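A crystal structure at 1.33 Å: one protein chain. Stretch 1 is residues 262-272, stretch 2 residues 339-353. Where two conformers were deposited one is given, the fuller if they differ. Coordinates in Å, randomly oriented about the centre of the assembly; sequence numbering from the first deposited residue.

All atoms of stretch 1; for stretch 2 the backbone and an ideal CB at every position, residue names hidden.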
# COMPACT_ATOMS: atom_id res chain seq x y z
N MET A 262 -20.62 3.68 10.54
CA MET A 262 -20.91 2.83 9.39
C MET A 262 -21.11 1.39 9.91
O MET A 262 -20.25 0.82 10.56
CB MET A 262 -19.76 2.91 8.38
CG MET A 262 -19.47 4.30 7.87
SD MET A 262 -20.90 5.07 7.05
CE MET A 262 -20.90 4.20 5.48
N ASP A 263 -22.25 0.79 9.58
CA ASP A 263 -22.59 -0.53 10.11
C ASP A 263 -21.95 -1.67 9.29
O ASP A 263 -21.49 -1.48 8.16
CB ASP A 263 -24.11 -0.69 10.14
CG ASP A 263 -24.79 0.25 11.13
OD1 ASP A 263 -24.21 0.57 12.18
OD2 ASP A 263 -25.94 0.64 10.84
N ALA A 264 -21.97 -2.87 9.87
CA ALA A 264 -21.35 -4.04 9.25
C ALA A 264 -21.88 -4.27 7.86
O ALA A 264 -23.09 -4.22 7.61
CB ALA A 264 -21.56 -5.28 10.11
N LYS A 265 -20.95 -4.58 6.95
CA LYS A 265 -21.26 -4.64 5.55
C LYS A 265 -20.29 -5.61 4.88
O LYS A 265 -19.22 -5.89 5.38
CB LYS A 265 -21.09 -3.23 4.97
CG LYS A 265 -21.61 -3.03 3.58
CD LYS A 265 -21.70 -1.54 3.28
CE LYS A 265 -22.02 -1.26 1.84
NZ LYS A 265 -22.26 0.20 1.59
N SER A 266 -20.67 -6.09 3.71
CA SER A 266 -19.82 -6.96 2.91
C SER A 266 -20.23 -6.94 1.48
O SER A 266 -21.37 -6.61 1.13
CB SER A 266 -19.85 -8.41 3.39
OG SER A 266 -21.09 -9.03 3.12
N VAL A 267 -19.32 -7.39 0.63
CA VAL A 267 -19.60 -7.59 -0.78
C VAL A 267 -18.65 -8.64 -1.34
O VAL A 267 -17.47 -8.64 -1.01
CB VAL A 267 -19.53 -6.28 -1.62
CG1 VAL A 267 -18.14 -5.62 -1.58
CG2 VAL A 267 -20.00 -6.53 -3.06
N ILE A 268 -19.19 -9.53 -2.17
CA ILE A 268 -18.40 -10.45 -2.97
C ILE A 268 -17.83 -9.68 -4.16
O ILE A 268 -18.55 -9.15 -4.99
CB ILE A 268 -19.26 -11.65 -3.43
CG1 ILE A 268 -19.60 -12.52 -2.21
CG2 ILE A 268 -18.52 -12.47 -4.48
CD1 ILE A 268 -20.74 -13.53 -2.44
N THR A 269 -16.50 -9.61 -4.24
CA THR A 269 -15.83 -8.89 -5.31
C THR A 269 -15.58 -9.75 -6.53
O THR A 269 -15.44 -9.23 -7.62
CB THR A 269 -14.53 -8.25 -4.80
OG1 THR A 269 -13.67 -9.26 -4.25
CG2 THR A 269 -14.84 -7.25 -3.69
N SER A 270 -15.53 -11.07 -6.35
CA SER A 270 -15.51 -11.97 -7.48
C SER A 270 -16.05 -13.33 -7.10
O SER A 270 -15.80 -13.82 -6.04
CB SER A 270 -14.11 -12.12 -8.04
OG SER A 270 -13.33 -12.94 -7.20
N PRO A 271 -16.88 -13.90 -7.98
CA PRO A 271 -17.45 -13.33 -9.21
C PRO A 271 -18.27 -12.08 -8.92
O PRO A 271 -18.82 -11.92 -7.83
CB PRO A 271 -18.38 -14.44 -9.73
CG PRO A 271 -18.00 -15.65 -9.04
CD PRO A 271 -17.42 -15.24 -7.71
N SER A 272 -18.34 -11.20 -9.91
CA SER A 272 -19.15 -9.99 -9.83
C SER A 272 -19.36 -9.53 -11.28
O SER A 272 -18.76 -10.09 -12.19
CB SER A 272 -18.49 -8.91 -8.95
OG SER A 272 -17.26 -8.48 -9.52
N UNK A 339 -27.33 -17.53 -7.03
CA UNK A 339 -27.62 -16.22 -6.47
C UNK A 339 -26.69 -16.03 -5.29
O UNK A 339 -26.95 -16.48 -4.17
CB UNK A 339 -29.09 -16.09 -6.06
N UNK A 340 -25.58 -15.35 -5.55
CA UNK A 340 -24.53 -15.21 -4.54
C UNK A 340 -24.85 -14.07 -3.60
O UNK A 340 -25.22 -12.98 -4.04
CB UNK A 340 -23.17 -14.98 -5.20
N UNK A 341 -24.64 -14.30 -2.31
CA UNK A 341 -24.76 -13.26 -1.29
C UNK A 341 -23.70 -13.47 -0.23
O UNK A 341 -23.29 -14.61 0.03
CB UNK A 341 -26.16 -13.26 -0.66
N UNK A 342 -23.29 -12.38 0.41
CA UNK A 342 -22.46 -12.45 1.58
C UNK A 342 -23.12 -11.66 2.71
O UNK A 342 -23.80 -10.64 2.47
CB UNK A 342 -21.06 -11.92 1.28
N UNK A 343 -22.90 -12.13 3.93
CA UNK A 343 -23.51 -11.54 5.13
C UNK A 343 -22.47 -11.46 6.24
O UNK A 343 -22.03 -12.49 6.75
CB UNK A 343 -24.72 -12.35 5.59
N UNK A 344 -22.08 -10.23 6.60
CA UNK A 344 -21.10 -10.00 7.65
C UNK A 344 -21.69 -10.02 9.05
O UNK A 344 -22.84 -9.61 9.25
CB UNK A 344 -20.40 -8.66 7.41
N UNK A 345 -20.90 -10.47 10.02
CA UNK A 345 -21.24 -10.42 11.43
C UNK A 345 -20.08 -9.75 12.13
O UNK A 345 -18.92 -10.04 11.84
CB UNK A 345 -21.52 -11.81 12.00
N UNK A 346 -20.37 -8.79 13.01
CA UNK A 346 -19.31 -8.15 13.77
C UNK A 346 -19.32 -8.55 15.24
O UNK A 346 -20.22 -9.25 15.70
CB UNK A 346 -19.43 -6.63 13.65
N UNK A 347 -18.32 -8.09 15.98
CA UNK A 347 -18.13 -8.52 17.36
C UNK A 347 -19.23 -8.09 18.31
O UNK A 347 -19.30 -8.59 19.44
CB UNK A 347 -16.79 -7.99 17.88
N UNK A 348 -20.07 -7.15 17.90
CA UNK A 348 -21.23 -6.77 18.71
C UNK A 348 -22.39 -7.75 18.56
O UNK A 348 -23.37 -7.67 19.30
CB UNK A 348 -21.70 -5.36 18.33
N UNK A 349 -22.28 -8.68 17.62
CA UNK A 349 -23.36 -9.62 17.29
C UNK A 349 -24.24 -9.15 16.15
O UNK A 349 -25.10 -9.86 15.69
CB UNK A 349 -24.23 -9.87 18.52
N UNK A 350 -24.04 -7.92 15.69
CA UNK A 350 -24.77 -7.38 14.55
C UNK A 350 -24.51 -8.20 13.29
O UNK A 350 -23.34 -8.44 12.92
CB UNK A 350 -24.38 -5.92 14.32
N UNK A 351 -25.60 -8.56 12.62
CA UNK A 351 -25.61 -9.32 11.39
C UNK A 351 -26.11 -8.41 10.27
O UNK A 351 -27.19 -7.82 10.35
CB UNK A 351 -26.48 -10.57 11.52
N UNK A 352 -25.28 -8.26 9.24
CA UNK A 352 -25.65 -7.46 8.08
C UNK A 352 -27.07 -7.78 7.60
O UNK A 352 -27.36 -8.92 7.29
CB UNK A 352 -24.65 -7.69 6.95
N UNK A 353 -27.92 -6.75 7.47
CA UNK A 353 -29.30 -6.97 7.07
C UNK A 353 -29.49 -7.06 5.56
O UNK A 353 -28.65 -6.56 4.80
CB UNK A 353 -30.18 -5.85 7.63

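Position 339 has nothing of stretch 1 within 5.5 Å of its ideal CB, so the contact sets no preference; it is Leu339. At 340 the CB points toward stretch 1 and lies 4.0 Å from Ile268 CD1, with Pro271 beyond. A leucine-sized apolar chain would suit; smaller ones could still meet Ile268. Leu340 is found: its CB lies 3.9 Å from Ile268 CD1, and its CD1 reaches 4.0 Å from Pro271 CD, touching two apolar neighbours.

The strand alternates, so 341 points away and is unconstrained here; it is Gln341.

Position 342 faces stretch 1 again, its ideal CB only 3.4 Å from Ser266 OG and 3.8 Å from Ile268 CG1. A small residue is indicated, whether alanine, serine, or perhaps cysteine or threonine, and the nearby hydroxyl favours a polar one. Ser342 places its OG 2.8 Å from Ser266 OG, in a hydrogen bond whose proton is not settled. Water 4 lies beside it, 3.0 Å from Ser342 OG and 2.9 Å from Ile268 N, which donates to it. The strands run roughly antiparallel without direct backbone hydrogen bonds; water 3 links their backbones, its O 2.8 Å from both Ser266 O and Ser342 O and donating to each.

Position 343 points away; it is Arg343, with partners elsewhere in the structure. At 344 the ideal CB is 3.6 Å from Lys265 O and 4.1 Å from Ser266 CB, leaving little room; alanine, glycine or serine would suit. It is Ala344, whose methyl fits there.

Position 345 points away; it is Val345. Position 346 looks toward Ala264 CB, 4.3 Å from the ideal CB, and opens a type I turn ending at 349. Aspartate, asparagine or serine could accept from turn amides. Asp346 does so, its OD1 2.9 Å from the N of 348, while its OD2 accepts from water 2 (O, 2.7 Å), whose O accepts from Ala264 N (3.1 Å).

Positions 347 and 348 lie out of reach: Glu347, and Thr348, whose OG1 donates to Asp346 OD1 (2.5 Å). At 349 the positive phi of 94° would jam a CB against the preceding carbonyl; glycine is called for, and Gly349 is present.

At 350 the CB points toward Ala264 CB, 5.1 Å away; a larger apolar or aromatic side chain would suit, and a polar end could reach toward Asp263. Tyr350 brings CD1 to 3.6 Å from Ala264 CB, and its OH donates to water 1 (O, 2.6 Å), which donates to Asp263 OD2 (2.8 Å).

Position 351 points away; it is Val351. Position 352 faces Ala264 O and Ser266; a long polar chain with an acceptor, such as glutamine or glutamate, fits. Gln352 OE1 accepts from Ser266 OG (2.7 Å) and from Ala344 N (3.0 Å), tying both stretches together. Position 353 points sideways; it is Pro353.

Stretch 2 (339-353) LLQSRAVDETGYVQP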
# COMPACT_ATOMS: atom_id res chain seq x y z
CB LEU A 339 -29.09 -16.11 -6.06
CG LEU A 339 -30.08 -16.04 -7.22
CD1 LEU A 339 -31.49 -16.31 -6.68
CD2 LEU A 339 -30.01 -14.71 -7.99
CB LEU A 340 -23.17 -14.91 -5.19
CG LEU A 340 -22.61 -15.90 -6.20
CD1 LEU A 340 -21.30 -15.39 -6.73
CD2 LEU A 340 -22.45 -17.28 -5.57
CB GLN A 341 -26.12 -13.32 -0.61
CG GLN A 341 -27.31 -13.08 -1.50
CD GLN A 341 -28.61 -13.08 -0.74
OE1 GLN A 341 -28.73 -13.67 0.33
NE2 GLN A 341 -29.60 -12.37 -1.29
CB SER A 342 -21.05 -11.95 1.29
OG SER A 342 -21.02 -10.61 0.84
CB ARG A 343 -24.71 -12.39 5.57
CG ARG A 343 -25.45 -11.92 6.78
CD ARG A 343 -26.61 -12.89 7.06
NE ARG A 343 -26.14 -14.21 7.50
CZ ARG A 343 -26.92 -15.27 7.68
NH1 ARG A 343 -28.22 -15.21 7.40
NH2 ARG A 343 -26.40 -16.42 8.11
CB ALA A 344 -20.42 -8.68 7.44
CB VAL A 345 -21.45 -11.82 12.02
CG1 VAL A 345 -21.88 -11.72 13.51
CG2 VAL A 345 -22.47 -12.60 11.16
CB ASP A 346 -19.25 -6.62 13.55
CG ASP A 346 -20.36 -5.85 14.21
OD1 ASP A 346 -20.87 -6.29 15.28
OD2 ASP A 346 -20.70 -4.78 13.67
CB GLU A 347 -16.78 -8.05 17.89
CG GLU A 347 -16.67 -6.55 18.02
CD GLU A 347 -15.33 -6.16 18.61
OE1 GLU A 347 -14.47 -5.67 17.86
OE2 GLU A 347 -15.12 -6.38 19.83
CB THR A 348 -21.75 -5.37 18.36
OG1 THR A 348 -22.42 -5.40 17.09
CG2 THR A 348 -20.63 -4.29 18.39
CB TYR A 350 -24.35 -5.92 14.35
CG TYR A 350 -25.06 -5.18 13.24
CD1 TYR A 350 -24.70 -5.36 11.92
CD2 TYR A 350 -26.04 -4.24 13.53
CE1 TYR A 350 -25.33 -4.66 10.90
CE2 TYR A 350 -26.67 -3.52 12.53
CZ TYR A 350 -26.30 -3.73 11.21
OH TYR A 350 -26.91 -3.02 10.18
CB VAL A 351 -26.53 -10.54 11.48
CG1 VAL A 351 -26.49 -11.32 10.17
CG2 VAL A 351 -26.14 -11.40 12.69
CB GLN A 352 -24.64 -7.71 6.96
CG GLN A 352 -24.79 -6.78 5.78
CD GLN A 352 -23.91 -7.17 4.60
OE1 GLN A 352 -23.13 -8.12 4.69
NE2 GLN A 352 -24.02 -6.44 3.50
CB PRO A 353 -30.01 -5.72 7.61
CG PRO A 353 -29.00 -4.65 7.48
CD PRO A 353 -27.71 -5.35 7.87
O HOH W 1 -28.19 -0.98 11.24
O HOH W 2 -22.58 -2.97 12.87
O HOH W 3 -23.54 -8.30 0.92
O HOH W 4 -22.07 -9.82 -1.84
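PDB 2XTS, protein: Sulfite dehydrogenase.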